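Local coordinates for nitrogenase molybdenum-iron protein beta chain (Clostridium pasteurianum, PDB 4WES) that forms, together with the alpha chain, the nitrogenase molybdenum-iron protein, which carries an [8Fe-7S] cluster and reduces dinitrogen to ammonium, at residues H52-V55 against L56-F60; T148-A151 against N152-G156. All coordinates share one frame; numbering follows the deposited sequence.

Interaction 1 (H52-V55 against L56-F60); sequences HRTV and LSRHF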
loop_
_atom_site.group_PDB
_atom_site.type_symbol
_atom_site.label_atom_id
_atom_site.label_comp_id
_atom_site.label_asym_id
_atom_site.label_seq_id
_atom_site.Cartn_x
_atom_site.Cartn_y
_atom_site.Cartn_z
ATOM N N HIS B 52 7.271 -7.737 27.207
ATOM C CA HIS B 52 7.659 -8.625 26.079
ATOM C C HIS B 52 6.439 -9.277 25.458
ATOM O O HIS B 52 6.313 -9.346 24.227
ATOM C CB HIS B 52 8.720 -9.628 26.569
ATOM C CG HIS B 52 9.925 -8.923 27.122
ATOM N ND1 HIS B 52 10.860 -9.579 27.879
ATOM C CD2 HIS B 52 10.256 -7.610 27.116
ATOM C CE1 HIS B 52 11.738 -8.694 28.301
ATOM N NE2 HIS B 52 11.394 -7.491 27.859
ATOM N N ARG B 53 5.520 -9.747 26.289
ATOM C CA ARG B 53 4.228 -10.207 25.781
ATOM C C ARG B 53 3.526 -9.120 25.003
ATOM O O ARG B 53 2.907 -9.342 23.966
ATOM C CB ARG B 53 3.324 -10.639 26.954
ATOM C CG ARG B 53 3.804 -11.916 27.654
ATOM C CD ARG B 53 2.926 -12.218 28.854
ATOM N NE ARG B 53 1.575 -12.546 28.392
ATOM C CZ ARG B 53 0.461 -12.371 29.076
ATOM N NH1 ARG B 53 0.478 -11.955 30.322
ATOM N NH2 ARG B 53 -0.698 -12.629 28.482
ATOM N N THR B 54 3.583 -7.891 25.536
ATOM C CA THR B 54 2.883 -6.764 24.937
ATOM C C THR B 54 3.352 -6.454 23.550
ATOM O O THR B 54 2.535 -6.191 22.645
ATOM C CB THR B 54 2.979 -5.532 25.872
ATOM O OG1 THR B 54 2.212 -5.804 27.058
ATOM C CG2 THR B 54 2.471 -4.272 25.229
ATOM N N VAL B 55 4.672 -6.412 23.335
ATOM C CA VAL B 55 5.158 -6.032 22.006
ATOM C C VAL B 55 4.714 -7.080 20.974
ATOM O O VAL B 55 4.394 -6.749 19.842
ATOM C CB VAL B 55 6.669 -5.748 21.984
ATOM C CG1 VAL B 55 7.478 -7.002 22.196
ATOM C CG2 VAL B 55 7.071 -5.060 20.691
ATOM N N LEU B 56 4.728 -8.360 21.358
ATOM C CA LEU B 56 4.255 -9.396 20.448
ATOM C C LEU B 56 2.780 -9.202 20.090
ATOM O O LEU B 56 2.422 -9.359 18.910
ATOM C CB LEU B 56 4.510 -10.764 21.056
ATOM C CG LEU B 56 5.991 -11.167 21.184
ATOM C CD1 LEU B 56 6.125 -12.462 21.969
ATOM C CD2 LEU B 56 6.656 -11.314 19.814
ATOM N N SER B 57 1.932 -8.879 21.065
ATOM C CA SER B 57 0.530 -8.629 20.744
ATOM C C SER B 57 0.355 -7.378 19.890
ATOM O O SER B 57 -0.522 -7.355 19.006
ATOM C CB SER B 57 -0.311 -8.506 22.001
ATOM O OG SER B 57 -0.446 -9.751 22.660
ATOM N N ARG B 58 1.151 -6.334 20.138
ATOM C CA ARG B 58 1.042 -5.122 19.314
ATOM C C ARG B 58 1.444 -5.348 17.859
ATOM O O ARG B 58 0.903 -4.705 16.950
ATOM C CB ARG B 58 1.889 -3.989 19.935
ATOM C CG ARG B 58 1.311 -3.453 21.200
ATOM C CD ARG B 58 2.282 -2.476 21.896
ATOM N NE ARG B 58 1.624 -1.789 23.011
ATOM C CZ ARG B 58 2.277 -1.190 24.008
ATOM N NH1 ARG B 58 3.606 -1.075 23.972
ATOM N NH2 ARG B 58 1.582 -0.698 25.016
ATOM N N HIS B 59 2.432 -6.217 17.637
ATOM C CA HIS B 59 2.918 -6.544 16.304
ATOM C C HIS B 59 1.931 -7.459 15.579
ATOM O O HIS B 59 1.555 -7.198 14.444
ATOM C CB HIS B 59 4.320 -7.185 16.425
ATOM C CG HIS B 59 4.897 -7.649 15.132
ATOM N ND1 HIS B 59 5.822 -6.926 14.421
ATOM C CD2 HIS B 59 4.754 -8.830 14.498
ATOM C CE1 HIS B 59 6.180 -7.633 13.372
ATOM N NE2 HIS B 59 5.551 -8.786 13.398
ATOM N N PHE B 60 1.543 -8.558 16.215
ATOM C CA PHE B 60 0.758 -9.603 15.546
ATOM C C PHE B 60 -0.748 -9.420 15.677
ATOM O O PHE B 60 -1.488 -10.122 14.967
ATOM C CB PHE B 60 1.159 -10.973 16.103
ATOM C CG PHE B 60 2.504 -11.424 15.635
ATOM C CD1 PHE B 60 2.694 -11.767 14.305
ATOM C CD2 PHE B 60 3.592 -11.516 16.503
ATOM C CE1 PHE B 60 3.943 -12.144 13.833
ATOM C CE2 PHE B 60 4.839 -11.907 16.030
ATOM C CZ PHE B 60 5.008 -12.211 14.685
HETATM O O HOH W 1 0.195 -10.148 25.201
#
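Thr54 and Arg58, one helical turn apart, run side by side and point the same way. The Thr54 methyl sits over one face of the Arg58 guanidinium, Thr54 CG2 lying 3.3 Å from Arg58 CZ and above the centre of the plane. With its CG anti to the carbonyl carbon (chi1 -71°) and the chain extended as far as NE, Arg58 reaches back one turn and lays its flat group against that methyl. Threonine suits the place because its two branches divide the work: CG2 packs on the arginine while OG1 hydrogen-bonds to the carbonyl of Ser50, a turn earlier.

The backbone is satisfied by hydrogen bonds in the helical i to i+4 pattern. Arg58 N donates to Thr54 O at 2.9 Å, and His59 N to Val55 O and Ser57 N to Arg53 O make comparable bonds. The first of the series, Leu56 N to His52 O, is weak at 3.4 Å. A water donates to Ser57 OG (2.7 Å) and more weakly to Arg53 O, and the same hydroxyl is hydrogen-bonded to Glu62 O. Arg53 NE is bonded to Ala64 O, and His59 ND1 to Ile413 N. Val55 and Leu56 bring hydrocarbon to Val26 of helix 24-33.

His52, earlier on helix 46-60, touches the [8Fe-7S] cluster, and its ring meets Tyr82 of the alpha chain. The contact between Thr54 and Arg58 is thus one of packing; Thr54 OG1 is satisfied within the helix, while Arg53, Ser57 and His59 tie this buried contact to backbone beyond it.

Interaction 2 (T148-A151 against N152-G156); sequences TGFA and NMVQG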
loop_
_atom_site.group_PDB
_atom_site.type_symbol
_atom_site.label_atom_id
_atom_site.label_comp_id
_atom_site.label_asym_id
_atom_site.label_seq_id
_atom_site.Cartn_x
_atom_site.Cartn_y
_atom_site.Cartn_z
ATOM N N THR B 148 19.772 -12.136 19.540
ATOM C CA THR B 148 20.605 -13.019 20.354
ATOM C C THR B 148 19.745 -13.858 21.270
ATOM O O THR B 148 20.048 -15.036 21.530
ATOM C CB THR B 148 21.579 -12.169 21.175
ATOM O OG1 THR B 148 21.976 -11.003 20.454
ATOM C CG2 THR B 148 22.787 -12.977 21.580
ATOM N N GLY B 149 18.667 -13.295 21.800
ATOM C CA GLY B 149 17.751 -14.030 22.644
ATOM C C GLY B 149 17.084 -15.189 21.917
ATOM O O GLY B 149 16.971 -16.311 22.455
ATOM N N PHE B 150 16.649 -14.923 20.689
ATOM C CA PHE B 150 16.133 -15.971 19.818
ATOM C C PHE B 150 17.197 -17.063 19.648
ATOM O O PHE B 150 16.929 -18.260 19.799
ATOM C CB PHE B 150 15.702 -15.361 18.496
ATOM C CG PHE B 150 15.145 -16.368 17.515
ATOM C CD1 PHE B 150 13.785 -16.554 17.386
ATOM C CD2 PHE B 150 15.987 -17.083 16.697
ATOM C CE1 PHE B 150 13.273 -17.458 16.490
ATOM C CE2 PHE B 150 15.481 -18.010 15.792
ATOM C CZ PHE B 150 14.118 -18.165 15.664
ATOM N N ALA B 151 18.412 -16.651 19.293
ATOM C CA ALA B 151 19.474 -17.617 19.046
ATOM C C ALA B 151 19.725 -18.490 20.246
ATOM O O ALA B 151 19.960 -19.716 20.108
ATOM C CB ALA B 151 20.751 -16.924 18.643
ATOM N N ASN B 152 19.738 -17.878 21.422
ATOM C CA ASN B 152 19.966 -18.592 22.668
ATOM C C ASN B 152 18.841 -19.586 22.996
ATOM O O ASN B 152 19.101 -20.732 23.392
ATOM C CB ASN B 152 20.173 -17.593 23.829
ATOM C CG ASN B 152 21.537 -16.978 23.809
ATOM O OD1 ASN B 152 22.491 -17.567 23.305
ATOM N ND2 ASN B 152 21.651 -15.787 24.344
ATOM N N MET B 153 17.597 -19.214 22.751
ATOM C CA MET B 153 16.499 -20.129 23.005
ATOM C C MET B 153 16.617 -21.336 22.074
ATOM O O MET B 153 16.332 -22.467 22.480
ATOM C CB MET B 153 15.142 -19.433 22.821
ATOM C CG MET B 153 13.950 -20.277 23.289
ATOM S SD MET B 153 13.744 -20.374 25.090
ATOM C CE MET B 153 14.474 -21.922 25.449
ATOM N N VAL B 154 16.999 -21.112 20.812
ATOM C CA VAL B 154 17.176 -22.254 19.896
ATOM C C VAL B 154 18.268 -23.174 20.421
ATOM O O VAL B 154 18.130 -24.415 20.397
ATOM C CB VAL B 154 17.460 -21.770 18.460
ATOM C CG1 VAL B 154 17.696 -22.929 17.535
ATOM C CG2 VAL B 154 16.305 -20.916 17.934
ATOM N N GLN B 155 19.374 -22.611 20.894
ATOM C CA GLN B 155 20.376 -23.401 21.554
ATOM C C GLN B 155 19.825 -24.198 22.729
ATOM O O GLN B 155 20.155 -25.401 22.901
ATOM C CB GLN B 155 21.547 -22.529 22.020
ATOM C CG GLN B 155 22.638 -23.386 22.637
ATOM C CD GLN B 155 23.666 -22.594 23.350
ATOM O OE1 GLN B 155 23.348 -21.753 24.187
ATOM N NE2 GLN B 155 24.924 -22.831 23.002
ATOM N N GLY B 156 18.980 -23.578 23.548
ATOM C CA GLY B 156 18.373 -24.310 24.672
ATOM C C GLY B 156 17.523 -25.483 24.249
ATOM O O GLY B 156 17.552 -26.548 24.865
#
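Four successive i to i+4 hydrogen bonds, from Asn152 N to Thr148 O (2.9 Å), Met153 N to Gly149 O, Val154 N to Phe150 O and Gln155 N to Ala151 O (3.1 Å), all with N-H...O angles above 155°, make the stretch regular alpha helix. Phe150 and Val154 meet on one side of it. Their side chains cross obliquely, and Val154 CG2 comes 3.7 Å from Phe150 CE2, on the CD2-CE2 flank of the ring. Val154 sets CG2 anti to the carbonyl carbon, which brings that methyl to 3.3 Å from Phe150 O. Beta-branched valine thus offers a methyl to both the ring and the carbonyl of the preceding turn.

These residues belong to helix 146-161, which packs in the interior of the nitrogenase component 1 fold against helices 24-33 and 243-257. Phe150 lies on Ala31 of the first and Ala245 of the second, small residues that accommodate a large ring, and Val154 rests on Phe201 and Pro202. On another side Met153, whose unbranched chain bends at chi2 and chi3, reaches Ala28 and Ala31.

The polar side is carried by Thr148 and Asn152, which lie alongside each other and point the same way, Thr148 CG2 being 4.1 Å from Asn152 ND2. Each finds its polar partner elsewhere: Thr148 OG1 bonds to Ser145 N, near the start of the helix, and Asn152 ND2 donates to Gln24 OE1. Gln155, three residues on, lies with Asn152 on Leu248 of helix 243-257, and its NE2 makes a weak hydrogen bond to Thr252 OG1.

Overall arrangement
Following the chain from the N terminus, interaction 1 comes first, within helix 46-60, the helix of the unit made by strand 38-43, that helix and strand 67-68. Interaction 2 lies further on, in helix 146-161, which follows strand 133-136 of the same parallel sheet. Both are local: each pairs residues one turn apart along its helix, so neither closes a long loop; they stand in series and do not nest or cross. The centres of interactions 1 and 2 are 19 Å apart, and the nearest atoms of interactions 1 and 2 about 9 Å apart. Helix 24-33 relates the two, since side chains of both contacts rest on it; only interaction 1 also meets the alpha chain.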